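Local coordinates for protein MGS-M5 (Unidentified, PDB 4Q3N) that probably catalyses the NAD-dependent interconversion of L-lactate and pyruvate, as a Rossmann-fold member of the L-lactate dehydrogenase family from a deep-sea metagenome, at residues L148-A151 with R152-E156; K94-A97 with E98-K101; L298-S301 with A302-R306. All coordinates share one frame; numbering follows the deposited sequence. Where two conformers were deposited one is given.

Interaction 1: residues L148-A151 with R152-E156; sequences LDTA and RLRYE
R152 reaches back along helix 147-161 and slides its guanidinium group past the side chain of L148, one helical turn earlier. Methyl CD2 of L148 lies over one face of the group, 3.5 Å from R152 CZ and displaced toward its rim. With R152 CG beside its own backbone N (chi1 -68°) and the chain extended from CG to NE, the charged end runs toward the start of the helix. There R152 NH1 donates a 2.9 Å bond to a water that also sits very close to D149 OD1, while NH1 and that oxygen stay 4.1 Å apart, beyond a salt bridge. The other carboxylate oxygen, D149 OD2, is bonded to H176. An aspartate paired with a histidine, followed three residues later by an arginine, is the active-site pattern of lactate dehydrogenases, consistent with D149 and H176 forming the catalytic pair and R152 receiving the substrate carboxylate; an acetate ion, probably from the crystallisation liquor, lies beside L148 and is compatible with an anion pocket. A151 suits its place by being small, because H50 of the second subunit packs against it and against R152; its carbonyl O receives Y155 N at 3.0 Å. On another face T150 O accepts R154 N at 2.9 Å, and the threonine hydroxyl OG1 bonds T146 O and I172 N.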
# COMPACT_ATOMS: atom_id res chain seq x y z
N LEU A 148 -6.03 4.04 -21.31
CA LEU A 148 -5.96 5.44 -20.84
C LEU A 148 -7.19 6.25 -21.27
O LEU A 148 -7.69 7.09 -20.50
CB LEU A 148 -4.67 6.11 -21.36
CG LEU A 148 -4.52 7.63 -21.14
CD1 LEU A 148 -4.49 8.02 -19.61
CD2 LEU A 148 -3.34 8.18 -21.91
N ASP A 149 -7.64 6.06 -22.50
CA ASP A 149 -8.86 6.76 -22.93
C ASP A 149 -10.01 6.42 -21.97
O ASP A 149 -10.84 7.26 -21.65
CB ASP A 149 -9.25 6.37 -24.37
CG ASP A 149 -8.09 6.54 -25.36
OD1 ASP A 149 -7.89 7.65 -25.81
OD2 ASP A 149 -7.30 5.59 -25.56
N THR A 150 -10.05 5.18 -21.57
CA THR A 150 -11.08 4.68 -20.64
C THR A 150 -10.95 5.35 -19.24
O THR A 150 -11.95 5.80 -18.65
CB THR A 150 -10.99 3.15 -20.52
OG1 THR A 150 -11.41 2.56 -21.79
CG2 THR A 150 -11.92 2.63 -19.36
N ALA A 151 -9.72 5.47 -18.74
CA ALA A 151 -9.51 6.19 -17.49
C ALA A 151 -9.93 7.65 -17.61
O ALA A 151 -10.41 8.24 -16.67
CB ALA A 151 -8.03 6.12 -17.05
N ARG A 152 -9.69 8.26 -18.77
CA ARG A 152 -10.12 9.62 -19.00
C ARG A 152 -11.64 9.73 -18.95
O ARG A 152 -12.20 10.66 -18.39
CB ARG A 152 -9.60 10.13 -20.37
CG ARG A 152 -8.08 10.31 -20.39
CD ARG A 152 -7.57 10.77 -21.78
NE ARG A 152 -6.19 11.25 -21.71
CZ ARG A 152 -5.30 11.04 -22.67
NH1 ARG A 152 -5.64 10.35 -23.79
NH2 ARG A 152 -4.10 11.50 -22.52
N LEU A 153 -12.29 8.82 -19.65
CA LEU A 153 -13.76 8.75 -19.64
C LEU A 153 -14.32 8.64 -18.20
O LEU A 153 -15.24 9.35 -17.82
CB LEU A 153 -14.23 7.52 -20.42
CG LEU A 153 -15.73 7.19 -20.42
CD1 LEU A 153 -16.48 8.28 -21.21
CD2 LEU A 153 -15.99 5.84 -21.06
N ARG A 154 -13.76 7.72 -17.42
CA ARG A 154 -14.20 7.55 -16.03
C ARG A 154 -13.98 8.82 -15.23
O ARG A 154 -14.88 9.28 -14.49
CB ARG A 154 -13.47 6.37 -15.38
CG ARG A 154 -13.62 5.08 -16.17
CD ARG A 154 -12.67 4.03 -15.65
NE ARG A 154 -13.19 3.41 -14.44
CZ ARG A 154 -12.59 2.41 -13.80
NH1 ARG A 154 -11.45 1.92 -14.27
NH2 ARG A 154 -13.16 1.89 -12.72
N TYR A 155 -12.81 9.44 -15.39
CA TYR A 155 -12.57 10.74 -14.76
C TYR A 155 -13.62 11.76 -15.15
O TYR A 155 -14.17 12.47 -14.28
CB TYR A 155 -11.15 11.30 -15.11
CG TYR A 155 -10.99 12.75 -14.67
CD1 TYR A 155 -10.81 13.10 -13.31
CD2 TYR A 155 -11.06 13.79 -15.60
CE1 TYR A 155 -10.69 14.46 -12.93
CE2 TYR A 155 -10.92 15.12 -15.22
CZ TYR A 155 -10.74 15.45 -13.91
OH TYR A 155 -10.63 16.78 -13.59
N GLU A 156 -13.93 11.88 -16.44
CA GLU A 156 -14.85 12.95 -16.86
C GLU A 156 -16.26 12.73 -16.28
O GLU A 156 -16.89 13.65 -15.80
CB GLU A 156 -14.95 13.04 -18.40
CG GLU A 156 -13.62 13.47 -19.11
CD GLU A 156 -13.18 14.90 -18.76
OE1 GLU A 156 -14.03 15.66 -18.24
OE2 GLU A 156 -11.99 15.24 -19.02
O HOH W 1 -8.34 9.86 -24.78

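Interaction 2: residues K94-A97 with E98-K101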
# COMPACT_ATOMS: atom_id res chain seq x y z
N LYS A 94 5.55 3.65 -41.52
CA LYS A 94 6.54 2.64 -41.89
C LYS A 94 7.86 2.74 -41.14
O LYS A 94 8.45 1.71 -40.83
CB LYS A 94 6.80 2.70 -43.40
CG LYS A 94 5.74 2.01 -44.23
CD LYS A 94 5.85 2.47 -45.69
CE LYS A 94 5.11 1.57 -46.66
NZ LYS A 94 5.88 0.34 -47.00
N ARG A 95 8.36 3.95 -40.88
CA ARG A 95 9.57 4.09 -40.07
C ARG A 95 9.33 3.53 -38.66
O ARG A 95 10.19 2.83 -38.13
CB ARG A 95 10.04 5.53 -39.97
CG ARG A 95 10.93 6.00 -41.06
CD ARG A 95 11.03 7.51 -40.98
NE ARG A 95 11.83 7.94 -39.85
CZ ARG A 95 11.52 8.95 -39.04
NH1 ARG A 95 10.41 9.65 -39.23
NH2 ARG A 95 12.34 9.27 -38.06
N ASN A 96 8.19 3.82 -38.04
CA ASN A 96 7.89 3.23 -36.73
C ASN A 96 7.71 1.70 -36.76
O ASN A 96 8.17 0.99 -35.87
CB ASN A 96 6.64 3.89 -36.10
CG ASN A 96 6.96 5.25 -35.49
OD1 ASN A 96 7.71 5.35 -34.52
ND2 ASN A 96 6.39 6.30 -36.07
N ALA A 97 7.06 1.18 -37.79
CA ALA A 97 6.99 -0.27 -37.92
C ALA A 97 8.38 -0.92 -37.99
O ALA A 97 8.59 -1.99 -37.43
CB ALA A 97 6.19 -0.62 -39.13
N GLU A 98 9.34 -0.28 -38.68
CA GLU A 98 10.68 -0.86 -38.78
C GLU A 98 11.41 -0.79 -37.44
O GLU A 98 12.17 -1.70 -37.09
CB GLU A 98 11.51 -0.16 -39.89
CG GLU A 98 11.21 -0.72 -41.25
CD GLU A 98 11.65 -2.16 -41.41
OE1 GLU A 98 12.70 -2.51 -40.84
OE2 GLU A 98 10.95 -2.94 -42.09
N ILE A 99 11.14 0.26 -36.67
CA ILE A 99 11.74 0.33 -35.35
C ILE A 99 11.22 -0.82 -34.46
O ILE A 99 12.00 -1.52 -33.82
CB ILE A 99 11.47 1.70 -34.71
CG1 ILE A 99 12.37 2.74 -35.40
CG2 ILE A 99 11.75 1.66 -33.19
CD1 ILE A 99 11.98 4.12 -34.99
N ILE A 100 9.90 -1.00 -34.44
CA ILE A 100 9.28 -2.06 -33.64
C ILE A 100 9.82 -3.42 -34.08
O ILE A 100 10.18 -4.25 -33.26
CB ILE A 100 7.74 -2.01 -33.79
CG1 ILE A 100 7.23 -0.68 -33.22
CG2 ILE A 100 7.07 -3.16 -33.12
CD1 ILE A 100 7.46 -0.51 -31.70
N LYS A 101 9.88 -3.64 -35.39
CA LYS A 101 10.40 -4.89 -35.90
C LYS A 101 11.79 -5.13 -35.35
O LYS A 101 12.09 -6.18 -34.85
CB LYS A 101 10.45 -4.86 -37.43
CG LYS A 101 11.11 -6.07 -38.04
CD LYS A 101 11.03 -6.05 -39.57
CE LYS A 101 11.73 -7.26 -40.15
NZ LYS A 101 11.58 -7.23 -41.65
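I99 lays the end of its side chain beside the carbonyl of R95, one turn earlier on helix 89-109. The torsion chi1 of -74° sets I99 CG1 beside its own backbone N, 3.5 Å from R95 O. The straight continuation carries the chain back along the helix and leaves I99 CD1 3.8 Å from R95 O. That same oxygen accepts I99 N at 3.1 Å, which means the isoleucine lies alongside the bond its own backbone makes. I100 begins with the same first torsion and then bends at chi2 (-64°). Its CG1 comes within 3.3 Å of N96 O, the acceptor of I100 N in a nearly straight bond (N-H...O angle 173°). E98 also starts beside its backbone N but folds at chi2, so that only CB and CG approach K94 O and the carboxylate leads off; a charged residue suits this exposed place. K101 takes the other course: CG is anti to the backbone N, the chain is fully extended, and only CB stays near A97 O. Two polar side chains of the preceding turn, R95 and N96, are engaged beyond it, R95 NH1 in a salt bridge with E87 and N96 OD1 as acceptor of V81 N. An asparagine suits that buried site, where its amide oxygen can receive a backbone N-H. A97, small and buried, lets M312 pack close. Helix 89-109 is the connection of a beta-alpha-beta unit between parallel strands 74-77 and 115-118 of the NAD-binding Rossmann domain; I100 packs onto L126, V129 and A130 of helix 123-134, where K101 also touches E133, while R95 and I99 border the loop at V81.

Interaction 3: residues L298-S301 with A302-R306; sequences LNNS and ANILR
S301 OG is held by two groups, the hydroxyl of S179 and the backbone N of E175, while the carbonyl of the same serine accepts L305 N at 3.2 Å. Placing OG anti to the backbone N (chi1 -152°) turns the hydroxyl off the helix toward both outside partners, and serine suits a buried place where a small hydroxyl can meet two polar partners. L305 bends over the same carbonyl, its CG 3.5 Å from S301 O. On the exposed side, N300 and I304 make the side-chain contact of the pair of turns. Methyl CD1 of I304 comes up to the amide of N300 almost equally near both ends, 3.7 Å from N300 OD1 and 3.8 Å from N300 ND2. The isoleucine reaches back because CG1 lies beside its backbone N and the chain then runs straight (chi2 172°), which also lays CG1 3.2 Å from N300 O, the acceptor of I304 N. An alanine in place of I304 lacks CG1 and CD1, and the N300 amide would probably be left freer to turn. A302 N donates to L298 O at 2.8 Å with an N-H...O angle of 164°; its small methyl suits the buried side, where L298, A302 and L305 all rest on I271. N299, N300 and N303 on the outer side and L298, A302 and L305 on the inner make this segment broadly amphipathic, with buried S301 and partly exposed I304 as exceptions. Helix 292-311, the long C-terminal helix, lies against antiparallel strand 270-278 in the alpha/beta C-terminal domain of the lactate/malate dehydrogenase family.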
# COMPACT_ATOMS: atom_id res chain seq x y z
N LEU A 298 -17.30 0.31 -34.38
CA LEU A 298 -16.18 -0.64 -34.21
C LEU A 298 -15.69 -1.11 -35.60
O LEU A 298 -14.47 -1.15 -35.88
CB LEU A 298 -16.61 -1.83 -33.31
CG LEU A 298 -15.43 -2.78 -33.04
CD1 LEU A 298 -14.33 -2.08 -32.24
CD2 LEU A 298 -15.87 -4.11 -32.38
N ASN A 299 -16.63 -1.42 -36.48
CA ASN A 299 -16.30 -1.78 -37.86
C ASN A 299 -15.49 -0.66 -38.55
O ASN A 299 -14.49 -0.91 -39.22
CB ASN A 299 -17.57 -2.08 -38.67
CG ASN A 299 -18.27 -3.41 -38.26
OD1 ASN A 299 -17.67 -4.32 -37.72
ND2 ASN A 299 -19.55 -3.50 -38.55
N ASN A 300 -15.90 0.59 -38.36
CA ASN A 300 -15.22 1.70 -39.00
C ASN A 300 -13.77 1.75 -38.49
O ASN A 300 -12.82 1.88 -39.25
CB ASN A 300 -15.94 3.01 -38.70
CG ASN A 300 -15.12 4.24 -39.10
OD1 ASN A 300 -14.77 4.40 -40.26
ND2 ASN A 300 -14.81 5.11 -38.12
N SER A 301 -13.63 1.63 -37.19
CA SER A 301 -12.35 1.72 -36.53
C SER A 301 -11.44 0.57 -37.01
O SER A 301 -10.26 0.76 -37.31
CB SER A 301 -12.61 1.68 -35.02
OG SER A 301 -11.64 2.36 -34.33
N ALA A 302 -11.99 -0.63 -37.07
CA ALA A 302 -11.23 -1.79 -37.53
C ALA A 302 -10.83 -1.65 -39.00
O ALA A 302 -9.75 -2.07 -39.42
CB ALA A 302 -12.02 -3.07 -37.32
N ASN A 303 -11.73 -1.10 -39.80
CA ASN A 303 -11.43 -0.93 -41.23
C ASN A 303 -10.26 0.02 -41.44
O ASN A 303 -9.41 -0.18 -42.30
CB ASN A 303 -12.66 -0.47 -41.97
CG ASN A 303 -13.68 -1.59 -42.12
OD1 ASN A 303 -13.33 -2.77 -42.01
ND2 ASN A 303 -14.94 -1.25 -42.36
N ILE A 304 -10.22 1.04 -40.60
CA ILE A 304 -9.18 2.07 -40.66
C ILE A 304 -7.82 1.46 -40.34
O ILE A 304 -6.84 1.70 -41.04
CB ILE A 304 -9.53 3.23 -39.66
CG1 ILE A 304 -10.67 4.08 -40.26
CG2 ILE A 304 -8.29 4.12 -39.39
CD1 ILE A 304 -11.24 5.13 -39.29
N LEU A 305 -7.76 0.64 -39.29
CA LEU A 305 -6.53 -0.03 -38.91
C LEU A 305 -6.12 -1.07 -39.92
O LEU A 305 -4.92 -1.20 -40.27
CB LEU A 305 -6.68 -0.66 -37.51
CG LEU A 305 -6.95 0.31 -36.36
CD1 LEU A 305 -7.46 -0.43 -35.08
CD2 LEU A 305 -5.67 1.11 -36.05
N ARG A 306 -7.09 -1.79 -40.45
CA ARG A 306 -6.75 -2.78 -41.46
C ARG A 306 -6.17 -2.08 -42.71
O ARG A 306 -5.23 -2.58 -43.36
CB ARG A 306 -7.97 -3.64 -41.82
CG ARG A 306 -7.61 -4.88 -42.63
CD ARG A 306 -6.56 -5.71 -41.86
NE ARG A 306 -5.29 -5.69 -42.57
CZ ARG A 306 -4.28 -6.52 -42.38
NH1 ARG A 306 -4.34 -7.47 -41.44
NH2 ARG A 306 -3.19 -6.41 -43.15

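Overall arrangement
Interaction 1 lies by the probable active site, inferred from D149 and H176, and faces a second subunit. Interaction 3 is 22 Å from it between centres and about 10 Å between nearest atoms, yet the two are linked through the segment bearing H176: D149 bonds that histidine, whereas S301 holds E175 and S179 nearby in sequence. Interaction 2 belongs to the NAD-binding domain and stands on the far side of the chain's centre from interaction 1, 29 Å between centres. Helix 123-134 bridges interactions 2 and 3, whose nearest atoms are about 11 Å apart, by receiving I100 and L305 at different positions.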